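PDB 5M45: acetone carboxylase alpha subunit from Xanthobacter autotrophicus Py2, which serves as the alpha subunit of a multisubunit carboxylase, built with beta and gamma chains, and belongs to the hydantoinase B/oxoprolinase family. Local coordinates for residues R15-G21 against G164-G168; A71-K76 against G88-F92; W532-G538 against I606-F612. The contacts are given in a common frame with arbitrary orientation. Residue numbers count along the deposited sequence, not the author numbering.

Contact 1: residues R15-G21 against G164-G168; sequences RGIVRGG and GELIG
Glu165 dominates this contact through an extended side chain (chi1 m, chi2 t) whose CA-to-CB bond points toward the loop 15-21. Its OE2 takes a salt bridge from Arg15 NH2 at 2.8 Å, near the guanidinium plane, and a hydrogen bond from Gly20 N at 3.1 Å. Arg15 reaches it with chi1 to chi3 all t; water 1 links Arg15 NE (2.8 Å) to Glu165 OE2 (2.7 Å). Arg19, likewise t at chi1 to chi3, keeps its NH1 4.4 Å from Glu165 OE1, bridged by water 2 without a direct bond; its NH2 pairs with Glu258. The backbone supplies a single beta bridge, Val18 with Leu166 (CA-CA 4.7 Å), made by Leu166 N to Ile17 O at 2.9 Å and Arg19 N to Leu166 O at 3.1 Å. The loop docks on the start of strand 165-175 in the seven-stranded antiparallel sheet, where Ile167 and Gly168 form a classic beta bulge opposite Ile160. A type II turn, Val18 to Gly21, has Gly20 at phi 98°, psi -18°, and closes with Gly21 N to Val18 O at 2.9 Å. Ile17 (chi1 p, chi2 t) brings CD1 to 4.0 Å from Leu166 CD1 (chi1 t, chi2 144°), beside Leu24 and Val133.

Contact 2: residues A71-K76 against G88-F92; sequences ARETAK and GELCF
The last turn of helix 54-75 packs across the start of strand 90-95: the axes of 71-75 and 90-92 approach to 8.3 Å, with 133° between their N-to-C directions. The nearest CA pairs are Arg72-Cys91 at 6.3 Å and Lys76-Gly88 at 7.0 Å. On the other side Gly88 leaves the preceding helix at phi 73°, psi 34°, and Glu89 centres an inverse gamma turn that leads into the extended Leu90-Phe92. This is helix-on-sheet packing, the two elements linked through the short helix 82-85, with strand 90-95 lying between 101-104 and 165-175 in the antiparallel sheet. Arg72, stretched with chi1 to chi3 all t, carries the polar part: NH2 donates to Gly88 O at 3.0 Å and NE weakly to Leu90 O at 3.1 Å, both oxygens near the guanidinium plane. An ideal CB on Gly88 would lie 2.9 Å from Arg72 NH2, so a side chain there would clash. Phe92 (chi1 m, chi2 -81°) points toward the helix, with CD2 4.1 Å from Ala71 CB and CE2 4.2 Å from Ala75 CB. Leu90 (chi1 p, chi2 t) sets CD2 3.8 Å from Arg72 CG and CD1 4.0 Å from Lys76 CB.

Contact 3: residues W532-G538 against I606-F612; sequences WTMFFMG and ITTEEMF
Thr533 OG1 (chi1 p) donates to Glu609 OE2 at 2.7 Å, the shortest hydrogen bond between the segments; Ser307 of the second alpha subunit hydrogen-bonds the other carboxylate oxygen. The backbones run antiparallel. Met534 and Glu610 form a hydrogen-bonded pair (CA-CA 5.6 Å), with Met534 N to Glu610 O at 3.0 Å and Glu610 N to Met534 O at 3.1 Å. Thr533 and Met611 are a non-hydrogen-bonded pair, CA-CA 4.4 Å, and Phe612 N reaches Trp532 O at 3.1 Å. Strand 610-612 is the outermost, within this chain, of a four-stranded antiparallel sheet in which 532-535 lies between it and 440-442; the N-to-C directions of 532-535 and 610-612 lie 124° apart, with the axes 4.4 Å apart at closest. Beyond the strands, Thr607 (chi1 p) makes a two-way link to Phe536: Phe536 N donates to Thr607 OG1, and the backbone Thr607 N to Phe536 O, both at 3.0 Å. Water 4 bridges Met534 O (3.1 Å) and Thr607 OG1 (2.8 Å). Trp532, Met534, Glu610 and Phe612 share a face. There Met534 (chi1 m, chi2 t, chi3 p) lies over the Phe612 ring (chi1 m), with SD 4.4 Å from the Phe612 centroid, a Met-aromatic contact, and CB 4.1 Å from it, a CH-pi contact. Farther along, Met537 CE meets Ile606 CG1 at 3.6 Å, and Phe536 (chi1 m) stacks on Tyr618.

How the contacts relate
Contacts 2 and 3 are buried, whereas contact 1 is only partly so, 36 Å from the chain centre against 19 and 21 Å. Contacts 1 and 2 reach neighbouring strands, 165-175 and 90-95, of one antiparallel sheet; contact 2 is nested within the chain loop closed by contact 1, yet their nearest atoms stay about 12 Å apart. Contact 3 follows in sequence and belongs to a different sheet, its centre 30 Å from that of contact 2. An arginine-glutamate salt bridge with its waters marks the peripheral site; contact 2 combines an arginine-to-carbonyl link with apolar helix packing, and contact 3 relies mainly on strand pairing, burying 694 Å² against 355 and 340 Å².

Contact 1: residues R15-G21 against G164-G168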
ATOM      1  N   ARG A  15      23.923   1.583  28.184  1.00 32.64           N
ATOM      2  CA  ARG A  15      23.083   0.692  29.057  1.00 30.82           C
ATOM      3  C   ARG A  15      21.893   0.183  28.286  1.00 28.54           C
ATOM      4  O   ARG A  15      21.206   0.969  27.656  1.00 28.79           O
ATOM      5  CB  ARG A  15      22.594   1.450  30.299  1.00 31.87           C
ATOM      6  CG  ARG A  15      21.989   0.536  31.360  1.00 32.03           C
ATOM      7  CD  ARG A  15      21.330   1.299  32.499  1.00 32.85           C
ATOM      8  NE  ARG A  15      20.503   0.423  33.363  1.00 32.46           N
ATOM      9  CZ  ARG A  15      20.945  -0.305  34.402  1.00 32.76           C
ATOM     10  NH1 ARG A  15      22.237  -0.298  34.756  1.00 34.35           N
ATOM     11  NH2 ARG A  15      20.097  -1.058  35.103  1.00 31.01           N
ATOM     12  N   GLY A  16      21.653  -1.123  28.310  1.00 25.79           N
ATOM     13  CA  GLY A  16      20.445  -1.678  27.708  1.00 23.38           C
ATOM     14  C   GLY A  16      19.189  -1.354  28.514  1.00 21.69           C
ATOM     15  O   GLY A  16      19.257  -1.123  29.745  1.00 21.81           O
ATOM     16  N   ILE A  17      18.046  -1.329  27.829  1.00 19.73           N
ATOM     17  CA  ILE A  17      16.784  -0.904  28.436  1.00 18.91           C
ATOM     18  C   ILE A  17      16.069  -1.933  29.302  1.00 18.30           C
ATOM     19  O   ILE A  17      15.193  -1.542  30.069  1.00 18.46           O
ATOM     20  CB  ILE A  17      15.757  -0.365  27.413  1.00 18.33           C
ATOM     21  CG1 ILE A  17      15.274  -1.484  26.471  1.00 17.69           C
ATOM     22  CG2 ILE A  17      16.340   0.808  26.650  1.00 18.90           C
ATOM     23  CD1 ILE A  17      14.186  -1.053  25.511  1.00 17.57           C
ATOM     24  N   VAL A  18      16.385  -3.228  29.178  1.00 17.86           N
ATOM     25  CA  VAL A  18      15.691  -4.251  29.999  1.00 17.37           C
ATOM     26  C   VAL A  18      16.085  -4.061  31.464  1.00 18.24           C
ATOM     27  O   VAL A  18      17.220  -3.623  31.753  1.00 18.66           O
ATOM     28  CB  VAL A  18      16.013  -5.690  29.546  1.00 17.00           C
ATOM     29  CG1 VAL A  18      15.341  -6.750  30.426  1.00 16.71           C
ATOM     30  CG2 VAL A  18      15.600  -5.891  28.090  1.00 16.76           C
ATOM     31  N   ARG A  19      15.164  -4.347  32.382  1.00 18.04           N
ATOM     32  CA  ARG A  19      15.492  -4.336  33.819  1.00 19.23           C
ATOM     33  C   ARG A  19      16.758  -5.147  34.104  1.00 19.38           C
ATOM     34  O   ARG A  19      16.827  -6.299  33.709  1.00 18.51           O
ATOM     35  CB  ARG A  19      14.327  -4.894  34.657  1.00 19.48           C
ATOM     36  CG  ARG A  19      14.593  -4.915  36.185  1.00 20.69           C
ATOM     37  CD  ARG A  19      13.412  -5.540  36.922  1.00 21.43           C
ATOM     38  NE  ARG A  19      13.787  -5.937  38.267  1.00 22.83           N
ATOM     39  CZ  ARG A  19      13.918  -5.127  39.290  1.00 24.78           C
ATOM     40  NH1 ARG A  19      13.648  -3.813  39.181  1.00 26.09           N
ATOM     41  NH2 ARG A  19      14.298  -5.658  40.473  1.00 25.78           N
ATOM     42  N   GLY A  20      17.719  -4.547  34.813  1.00 20.54           N
ATOM     43  CA  GLY A  20      19.043  -5.137  35.068  1.00 21.01           C
ATOM     44  C   GLY A  20      20.158  -4.640  34.131  1.00 21.20           C
ATOM     45  O   GLY A  20      21.335  -4.825  34.441  1.00 21.63           O
ATOM     46  N   GLY A  21      19.806  -4.039  32.987  1.00 20.06           N
ATOM     47  CA  GLY A  21      20.784  -3.407  32.097  1.00 20.19           C
ATOM     48  C   GLY A  21      21.154  -4.122  30.806  1.00 19.34           C
ATOM     49  O   GLY A  21      21.952  -3.599  30.008  1.00 19.96           O
ATOM     50  N   GLY A 164      11.839   3.259  34.992  1.00 21.62           N
ATOM     51  CA  GLY A 164      12.703   3.577  33.877  1.00 21.38           C
ATOM     52  C   GLY A 164      13.260   2.421  33.082  1.00 20.73           C
ATOM     53  O   GLY A 164      14.015   2.651  32.167  1.00 21.58           O
ATOM     54  N   GLU A 165      12.898   1.188  33.398  1.00 19.54           N
ATOM     55  CA  GLU A 165      13.398   0.015  32.665  1.00 18.98           C
ATOM     56  C   GLU A 165      12.234  -0.831  32.130  1.00 17.49           C
ATOM     57  O   GLU A 165      11.157  -0.852  32.706  1.00 17.16           O
ATOM     58  CB  GLU A 165      14.298  -0.837  33.570  1.00 19.61           C
ATOM     59  CG  GLU A 165      15.459  -0.099  34.243  1.00 20.55           C
ATOM     60  CD  GLU A 165      16.291  -1.037  35.101  1.00 21.54           C
ATOM     61  OE1 GLU A 165      15.791  -1.412  36.181  1.00 22.89           O
ATOM     62  OE2 GLU A 165      17.398  -1.478  34.695  1.00 21.89           O
ATOM     63  N   LEU A 166      12.471  -1.528  31.023  1.00 16.55           N
ATOM     64  CA  LEU A 166      11.436  -2.332  30.367  1.00 15.48           C
ATOM     65  C   LEU A 166      11.260  -3.654  31.093  1.00 15.02           C
ATOM     66  O   LEU A 166      12.259  -4.361  31.335  1.00 15.03           O
ATOM     67  CB  LEU A 166      11.794  -2.587  28.887  1.00 15.38           C
ATOM     68  CG  LEU A 166      10.696  -3.247  28.011  1.00 15.04           C
ATOM     69  CD1 LEU A 166      10.706  -2.689  26.598  1.00 14.91           C
ATOM     70  CD2 LEU A 166      10.848  -4.752  27.954  1.00 14.89           C
ATOM     71  N   ILE A 167      10.019  -3.989  31.427  1.00 14.29           N
ATOM     72  CA  ILE A 167       9.700  -5.222  32.111  1.00 14.19           C
ATOM     73  C   ILE A 167       8.708  -6.125  31.352  1.00 13.77           C
ATOM     74  O   ILE A 167       8.419  -7.237  31.817  1.00 13.98           O
ATOM     75  CB  ILE A 167       9.193  -4.984  33.563  1.00 14.43           C
ATOM     76  CG1 ILE A 167       7.921  -4.134  33.582  1.00 14.55           C
ATOM     77  CG2 ILE A 167      10.265  -4.279  34.397  1.00 14.81           C
ATOM     78  CD1 ILE A 167       7.055  -4.366  34.824  1.00 14.65           C
ATOM     79  N   GLY A 168       8.254  -5.706  30.180  1.00 13.26           N
ATOM     80  CA  GLY A 168       7.267  -6.485  29.410  1.00 12.95           C
ATOM     81  C   GLY A 168       6.663  -5.705  28.259  1.00 12.65           C
ATOM     82  O   GLY A 168       7.121  -4.593  27.931  1.00 12.59           O
TER
HETATM   83  O   HOH W   1      18.145  -0.638  32.222  1.00 17.76           O
HETATM   84  O   HOH W   2      13.119  -1.900  36.922  1.00 24.24           O

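Contact 2: residues A71-K76 against G88-F92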
ATOM      1  N   ALA A  71     -10.053  -6.809  29.782  1.00 15.31           N
ATOM      2  CA  ALA A  71      -9.710  -5.910  28.675  1.00 15.23           C
ATOM      3  C   ALA A  71     -10.485  -6.263  27.381  1.00 14.89           C
ATOM      4  O   ALA A  71     -11.068  -5.365  26.733  1.00 14.74           O
ATOM      5  CB  ALA A  71      -8.216  -5.938  28.422  1.00 15.15           C
ATOM      6  N   ARG A  72     -10.527  -7.549  27.032  1.00 14.28           N
ATOM      7  CA  ARG A  72     -11.286  -7.973  25.863  1.00 14.31           C
ATOM      8  C   ARG A  72     -12.803  -7.696  26.010  1.00 14.83           C
ATOM      9  O   ARG A  72     -13.443  -7.134  25.107  1.00 14.51           O
ATOM     10  CB  ARG A  72     -11.034  -9.457  25.570  1.00 14.16           C
ATOM     11  CG  ARG A  72     -11.922 -10.039  24.469  1.00 13.94           C
ATOM     12  CD  ARG A  72     -11.323 -11.323  23.940  1.00 13.84           C
ATOM     13  NE  ARG A  72     -12.175 -12.004  22.969  1.00 13.79           N
ATOM     14  CZ  ARG A  72     -13.188 -12.818  23.268  1.00 14.25           C
ATOM     15  NH1 ARG A  72     -13.504 -13.089  24.546  1.00 14.39           N
ATOM     16  NH2 ARG A  72     -13.876 -13.390  22.298  1.00 14.32           N
ATOM     17  N   GLU A  73     -13.372  -8.104  27.144  1.00 15.26           N
ATOM     18  CA  GLU A  73     -14.809  -7.957  27.391  1.00 16.06           C
ATOM     19  C   GLU A  73     -15.260  -6.483  27.377  1.00 15.80           C
ATOM     20  O   GLU A  73     -16.334  -6.159  26.858  1.00 15.78           O
ATOM     21  CB  GLU A  73     -15.170  -8.658  28.734  1.00 17.13           C
ATOM     22  CG  GLU A  73     -16.599  -8.451  29.266  1.00 18.23           C
ATOM     23  CD  GLU A  73     -17.680  -9.155  28.455  1.00 19.43           C
ATOM     24  OE1 GLU A  73     -17.357 -10.054  27.654  1.00 19.65           O
ATOM     25  OE2 GLU A  73     -18.895  -8.831  28.696  1.00 20.56           O
ATOM     26  N   THR A  74     -14.433  -5.596  27.932  1.00 15.66           N
ATOM     27  CA  THR A  74     -14.747  -4.161  28.036  1.00 15.69           C
ATOM     28  C   THR A  74     -14.428  -3.370  26.766  1.00 15.28           C
ATOM     29  O   THR A  74     -15.281  -2.621  26.262  1.00 15.13           O
ATOM     30  CB  THR A  74     -13.970  -3.565  29.240  1.00 16.23           C
ATOM     31  OG1 THR A  74     -14.409  -4.242  30.413  1.00 16.93           O
ATOM     32  CG2 THR A  74     -14.207  -2.069  29.427  1.00 16.48           C
ATOM     33  N   ALA A  75     -13.201  -3.507  26.238  1.00 14.97           N
ATOM     34  CA  ALA A  75     -12.788  -2.693  25.109  1.00 15.00           C
ATOM     35  C   ALA A  75     -13.589  -2.953  23.834  1.00 15.28           C
ATOM     36  O   ALA A  75     -13.740  -2.060  23.034  1.00 15.12           O
ATOM     37  CB  ALA A  75     -11.313  -2.866  24.823  1.00 14.99           C
ATOM     38  N   LYS A  76     -14.143  -4.164  23.657  1.00 15.61           N
ATOM     39  CA  LYS A  76     -14.893  -4.459  22.432  1.00 15.90           C
ATOM     40  C   LYS A  76     -16.150  -3.568  22.266  1.00 16.18           C
ATOM     41  O   LYS A  76     -16.649  -3.429  21.136  1.00 15.68           O
ATOM     42  CB  LYS A  76     -15.238  -5.938  22.321  1.00 16.53           C
ATOM     43  CG  LYS A  76     -16.338  -6.436  23.270  1.00 17.46           C
ATOM     44  CD  LYS A  76     -16.432  -7.962  23.144  1.00 18.35           C
ATOM     45  CE  LYS A  76     -17.361  -8.538  24.169  1.00 19.60           C
ATOM     46  NZ  LYS A  76     -18.759  -8.346  23.683  1.00 20.53           N
ATOM     47  N   GLY A  88     -16.728 -10.801  18.848  1.00 15.99           N
ATOM     48  CA  GLY A  88     -15.571 -10.903  19.720  1.00 15.20           C
ATOM     49  C   GLY A  88     -14.289 -11.386  19.035  1.00 14.45           C
ATOM     50  O   GLY A  88     -13.453 -12.053  19.684  1.00 14.14           O
ATOM     51  N   GLU A  89     -14.106 -11.022  17.764  1.00 13.59           N
ATOM     52  CA  GLU A  89     -12.863 -11.381  17.027  1.00 13.28           C
ATOM     53  C   GLU A  89     -11.741 -10.385  17.354  1.00 12.87           C
ATOM     54  O   GLU A  89     -11.355  -9.541  16.532  1.00 13.01           O
ATOM     55  CB  GLU A  89     -13.107 -11.545  15.517  1.00 13.09           C
ATOM     56  CG  GLU A  89     -14.358 -12.345  15.109  1.00 13.20           C
ATOM     57  CD  GLU A  89     -14.537 -13.703  15.761  1.00 13.22           C
ATOM     58  OE1 GLU A  89     -15.626 -14.293  15.597  1.00 13.49           O
ATOM     59  OE2 GLU A  89     -13.588 -14.233  16.432  1.00 13.11           O
ATOM     60  N   LEU A  90     -11.291 -10.454  18.612  1.00 12.56           N
ATOM     61  CA  LEU A  90     -10.192  -9.652  19.162  1.00 12.38           C
ATOM     62  C   LEU A  90      -9.508 -10.458  20.265  1.00 12.20           C
ATOM     63  O   LEU A  90     -10.050 -11.464  20.726  1.00 12.16           O
ATOM     64  CB  LEU A  90     -10.659  -8.264  19.680  1.00 12.35           C
ATOM     65  CG  LEU A  90     -11.366  -8.148  21.030  1.00 12.60           C
ATOM     66  CD1 LEU A  90     -11.440  -6.690  21.483  1.00 12.85           C
ATOM     67  CD2 LEU A  90     -12.749  -8.787  21.016  1.00 12.72           C
ATOM     68  N   CYS A  91      -8.319 -10.013  20.658  1.00 11.93           N
ATOM     69  CA  CYS A  91      -7.501 -10.725  21.687  1.00 11.79           C
ATOM     70  C   CYS A  91      -6.500  -9.748  22.305  1.00 11.48           C
ATOM     71  O   CYS A  91      -5.944  -8.907  21.592  1.00 11.51           O
ATOM     72  CB  CYS A  91      -6.782 -11.895  21.042  1.00 11.88           C
ATOM     73  SG  CYS A  91      -5.685 -12.886  22.080  1.00 12.43           S
ATOM     74  N   PHE A  92      -6.274  -9.869  23.618  1.00 11.26           N
ATOM     75  CA  PHE A  92      -5.221  -9.134  24.335  1.00 10.99           C
ATOM     76  C   PHE A  92      -4.303 -10.096  25.096  1.00 11.02           C
ATOM     77  O   PHE A  92      -4.785 -11.050  25.746  1.00 11.12           O
ATOM     78  CB  PHE A  92      -5.814  -8.122  25.318  1.00 10.87           C
ATOM     79  CG  PHE A  92      -6.546  -6.988  24.637  1.00 10.77           C
ATOM     80  CD1 PHE A  92      -5.842  -5.905  24.105  1.00 10.64           C
ATOM     81  CD2 PHE A  92      -7.923  -7.018  24.483  1.00 10.78           C
ATOM     82  CE1 PHE A  92      -6.507  -4.875  23.453  1.00 10.65           C
ATOM     83  CE2 PHE A  92      -8.595  -5.978  23.848  1.00 10.82           C
ATOM     84  CZ  PHE A  92      -7.891  -4.914  23.326  1.00 10.68           C
TER

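Contact 3: residues W532-G538 against I606-F612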
ATOM      1  N   TRP A 532     -22.509  -1.593  -6.726  1.00 13.29           N
ATOM      2  CA  TRP A 532     -22.196  -2.670  -5.813  1.00 13.01           C
ATOM      3  C   TRP A 532     -21.586  -3.906  -6.556  1.00 12.96           C
ATOM      4  O   TRP A 532     -21.957  -4.191  -7.721  1.00 13.20           O
ATOM      5  CB  TRP A 532     -23.482  -3.059  -5.037  1.00 12.87           C
ATOM      6  CG  TRP A 532     -23.234  -3.945  -3.831  1.00 12.63           C
ATOM      7  CD1 TRP A 532     -23.569  -5.252  -3.685  1.00 12.47           C
ATOM      8  CD2 TRP A 532     -22.590  -3.555  -2.611  1.00 12.46           C
ATOM      9  NE1 TRP A 532     -23.168  -5.702  -2.471  1.00 12.27           N
ATOM     10  CE2 TRP A 532     -22.566  -4.676  -1.783  1.00 12.29           C
ATOM     11  CE3 TRP A 532     -22.064  -2.351  -2.137  1.00 12.53           C
ATOM     12  CZ2 TRP A 532     -21.998  -4.653  -0.514  1.00 12.21           C
ATOM     13  CZ3 TRP A 532     -21.499  -2.321  -0.872  1.00 12.44           C
ATOM     14  CH2 TRP A 532     -21.480  -3.477  -0.070  1.00 12.20           C
ATOM     15  N   THR A 533     -20.658  -4.595  -5.877  1.00 12.71           N
ATOM     16  CA  THR A 533     -20.072  -5.886  -6.349  1.00 12.75           C
ATOM     17  C   THR A 533     -20.023  -6.912  -5.205  1.00 12.52           C
ATOM     18  O   THR A 533     -20.021  -6.527  -4.034  1.00 12.34           O
ATOM     19  CB  THR A 533     -18.632  -5.751  -6.882  1.00 12.79           C
ATOM     20  OG1 THR A 533     -17.780  -5.247  -5.843  1.00 12.85           O
ATOM     21  CG2 THR A 533     -18.601  -4.838  -8.100  1.00 13.05           C
ATOM     22  N   MET A 534     -20.038  -8.215  -5.547  1.00 12.44           N
ATOM     23  CA  MET A 534     -19.846  -9.293  -4.568  1.00 12.22           C
ATOM     24  C   MET A 534     -19.029 -10.452  -5.164  1.00 11.89           C
ATOM     25  O   MET A 534     -18.900 -10.581  -6.384  1.00 11.94           O
ATOM     26  CB  MET A 534     -21.193  -9.819  -4.026  1.00 12.53           C
ATOM     27  CG  MET A 534     -22.151  -8.731  -3.514  1.00 12.94           C
ATOM     28  SD  MET A 534     -23.682  -9.308  -2.752  1.00 13.51           S
ATOM     29  CE  MET A 534     -23.060 -10.095  -1.253  1.00 13.18           C
ATOM     30  N   PHE A 535     -18.494 -11.297  -4.298  1.00 11.48           N
ATOM     31  CA  PHE A 535     -17.756 -12.497  -4.702  1.00 11.39           C
ATOM     32  C   PHE A 535     -17.809 -13.580  -3.606  1.00 11.24           C
ATOM     33  O   PHE A 535     -18.277 -13.336  -2.487  1.00 11.01           O
ATOM     34  CB  PHE A 535     -16.322 -12.172  -5.157  1.00 11.31           C
ATOM     35  CG  PHE A 535     -15.414 -11.560  -4.084  1.00 11.32           C
ATOM     36  CD1 PHE A 535     -15.443 -10.180  -3.814  1.00 11.33           C
ATOM     37  CD2 PHE A 535     -14.493 -12.354  -3.393  1.00 11.12           C
ATOM     38  CE1 PHE A 535     -14.598  -9.610  -2.868  1.00 11.41           C
ATOM     39  CE2 PHE A 535     -13.648 -11.796  -2.447  1.00 11.26           C
ATOM     40  CZ  PHE A 535     -13.696 -10.440  -2.181  1.00 11.32           C
ATOM     41  N   PHE A 536     -17.413 -14.786  -4.007  1.00 11.42           N
ATOM     42  CA  PHE A 536     -17.415 -15.991  -3.159  1.00 11.48           C
ATOM     43  C   PHE A 536     -15.985 -16.440  -2.854  1.00 11.53           C
ATOM     44  O   PHE A 536     -15.085 -16.293  -3.703  1.00 11.74           O
ATOM     45  CB  PHE A 536     -18.143 -17.161  -3.909  1.00 11.48           C
ATOM     46  CG  PHE A 536     -19.626 -16.951  -4.121  1.00 11.58           C
ATOM     47  CD1 PHE A 536     -20.100 -16.260  -5.223  1.00 11.84           C
ATOM     48  CD2 PHE A 536     -20.547 -17.472  -3.241  1.00 11.66           C
ATOM     49  CE1 PHE A 536     -21.475 -16.061  -5.439  1.00 11.92           C
ATOM     50  CE2 PHE A 536     -21.924 -17.284  -3.439  1.00 11.76           C
ATOM     51  CZ  PHE A 536     -22.393 -16.556  -4.541  1.00 11.87           C
ATOM     52  N   MET A 537     -15.768 -17.013  -1.679  1.00 11.64           N
ATOM     53  CA  MET A 537     -14.456 -17.562  -1.278  1.00 11.83           C
ATOM     54  C   MET A 537     -14.617 -18.711  -0.271  1.00 11.54           C
ATOM     55  O   MET A 537     -15.048 -18.503   0.853  1.00 11.16           O
ATOM     56  CB  MET A 537     -13.553 -16.463  -0.666  1.00 12.08           C
ATOM     57  CG  MET A 537     -12.110 -16.905  -0.351  1.00 12.43           C
ATOM     58  SD  MET A 537     -11.203 -17.626  -1.733  1.00 13.38           S
ATOM     59  CE  MET A 537     -10.840 -19.320  -1.242  1.00 13.37           C
ATOM     60  N   GLY A 538     -14.236 -19.916  -0.714  1.00 11.59           N
ATOM     61  CA  GLY A 538     -14.295 -21.161   0.082  1.00 11.70           C
ATOM     62  C   GLY A 538     -13.876 -22.374  -0.744  1.00 11.84           C
ATOM     63  O   GLY A 538     -13.584 -22.253  -1.949  1.00 12.16           O
ATOM     64  N   ILE A 606     -14.852 -20.108  -5.580  1.00 12.84           N
ATOM     65  CA  ILE A 606     -13.938 -18.945  -5.566  1.00 13.00           C
ATOM     66  C   ILE A 606     -14.180 -18.096  -6.813  1.00 12.80           C
ATOM     67  O   ILE A 606     -14.141 -18.600  -7.938  1.00 12.34           O
ATOM     68  CB  ILE A 606     -12.446 -19.341  -5.630  1.00 13.27           C
ATOM     69  CG1 ILE A 606     -12.093 -20.205  -4.460  1.00 13.42           C
ATOM     70  CG2 ILE A 606     -11.576 -18.058  -5.620  1.00 13.38           C
ATOM     71  CD1 ILE A 606     -10.654 -20.740  -4.511  1.00 13.63           C
ATOM     72  N   THR A 607     -14.439 -16.807  -6.597  1.00 12.77           N
ATOM     73  CA  THR A 607     -14.604 -15.847  -7.678  1.00 12.74           C
ATOM     74  C   THR A 607     -13.947 -14.502  -7.318  1.00 12.76           C
ATOM     75  O   THR A 607     -13.614 -14.258  -6.162  1.00 12.47           O
ATOM     76  CB  THR A 607     -16.086 -15.586  -8.034  1.00 12.82           C
ATOM     77  OG1 THR A 607     -16.758 -14.977  -6.926  1.00 12.87           O
ATOM     78  CG2 THR A 607     -16.831 -16.857  -8.444  1.00 12.85           C
ATOM     79  N   THR A 608     -13.758 -13.654  -8.329  1.00 13.08           N
ATOM     80  CA  THR A 608     -13.425 -12.246  -8.131  1.00 13.35           C
ATOM     81  C   THR A 608     -14.700 -11.423  -8.287  1.00 13.78           C
ATOM     82  O   THR A 608     -15.720 -11.931  -8.786  1.00 13.96           O
ATOM     83  CB  THR A 608     -12.354 -11.746  -9.135  1.00 13.44           C
ATOM     84  OG1 THR A 608     -12.770 -11.990 -10.498  1.00 13.43           O
ATOM     85  CG2 THR A 608     -11.034 -12.477  -8.863  1.00 13.29           C
ATOM     86  N   GLU A 609     -14.629 -10.165  -7.896  1.00 14.11           N
ATOM     87  CA  GLU A 609     -15.803  -9.292  -7.818  1.00 14.81           C
ATOM     88  C   GLU A 609     -16.622  -9.213  -9.133  1.00 14.91           C
ATOM     89  O   GLU A 609     -16.055  -9.152 -10.232  1.00 14.45           O
ATOM     90  CB  GLU A 609     -15.461  -7.901  -7.230  1.00 15.53           C
ATOM     91  CG  GLU A 609     -14.752  -6.898  -8.116  1.00 16.22           C
ATOM     92  CD  GLU A 609     -14.402  -5.568  -7.381  1.00 16.94           C
ATOM     93  OE1 GLU A 609     -13.247  -5.091  -7.539  1.00 18.15           O
ATOM     94  OE2 GLU A 609     -15.252  -4.981  -6.666  1.00 16.94           O
ATOM     95  N   GLU A 610     -17.951  -9.269  -8.974  1.00 14.88           N
ATOM     96  CA  GLU A 610     -18.909  -9.190 -10.090  1.00 15.52           C
ATOM     97  C   GLU A 610     -20.024  -8.196  -9.711  1.00 15.18           C
ATOM     98  O   GLU A 610     -20.407  -8.110  -8.543  1.00 14.53           O
ATOM     99  CB  GLU A 610     -19.423 -10.634 -10.347  1.00 16.32           C
ATOM    100  CG  GLU A 610     -20.729 -10.851 -11.066  1.00 17.18           C
ATOM    101  CD  GLU A 610     -20.999 -12.340 -11.299  1.00 17.61           C
ATOM    102  OE1 GLU A 610     -21.965 -12.922 -10.705  1.00 18.15           O
ATOM    103  OE2 GLU A 610     -20.200 -12.970 -12.052  1.00 18.22           O
ATOM    104  N   MET A 611     -20.518  -7.439 -10.696  1.00 15.13           N
ATOM    105  CA  MET A 611     -21.594  -6.444 -10.472  1.00 15.32           C
ATOM    106  C   MET A 611     -22.884  -7.129  -9.956  1.00 14.63           C
ATOM    107  O   MET A 611     -23.313  -8.148 -10.516  1.00 14.17           O
ATOM    108  CB  MET A 611     -21.883  -5.648 -11.748  1.00 16.15           C
ATOM    109  CG  MET A 611     -20.729  -4.739 -12.178  1.00 16.86           C
ATOM    110  SD  MET A 611     -20.962  -3.956 -13.758  1.00 18.61           S
ATOM    111  CE  MET A 611     -20.509  -5.284 -14.836  1.00 18.69           C
ATOM    112  N   PHE A 612     -23.448  -6.597  -8.881  1.00 14.39           N
ATOM    113  CA  PHE A 612     -24.782  -6.964  -8.393  1.00 14.52           C
ATOM    114  C   PHE A 612     -25.623  -5.669  -8.244  1.00 14.96           C
ATOM    115  O   PHE A 612     -25.087  -4.565  -7.930  1.00 15.07           O
ATOM    116  CB  PHE A 612     -24.747  -7.660  -7.004  1.00 14.11           C
ATOM    117  CG  PHE A 612     -24.362  -9.127  -7.005  1.00 13.90           C
ATOM    118  CD1 PHE A 612     -23.057  -9.533  -7.333  1.00 13.67           C
ATOM    119  CD2 PHE A 612     -25.251 -10.096  -6.554  1.00 13.75           C
ATOM    120  CE1 PHE A 612     -22.696 -10.863  -7.301  1.00 13.48           C
ATOM    121  CE2 PHE A 612     -24.889 -11.451  -6.526  1.00 13.64           C
ATOM    122  CZ  PHE A 612     -23.616 -11.838  -6.904  1.00 13.38           C
TER
HETATM  123  O   HOH W   3     -25.318  -1.883  -7.638  1.00 15.32           O
HETATM  124  O   HOH W   4     -18.693 -13.193  -8.000  1.00 15.40           O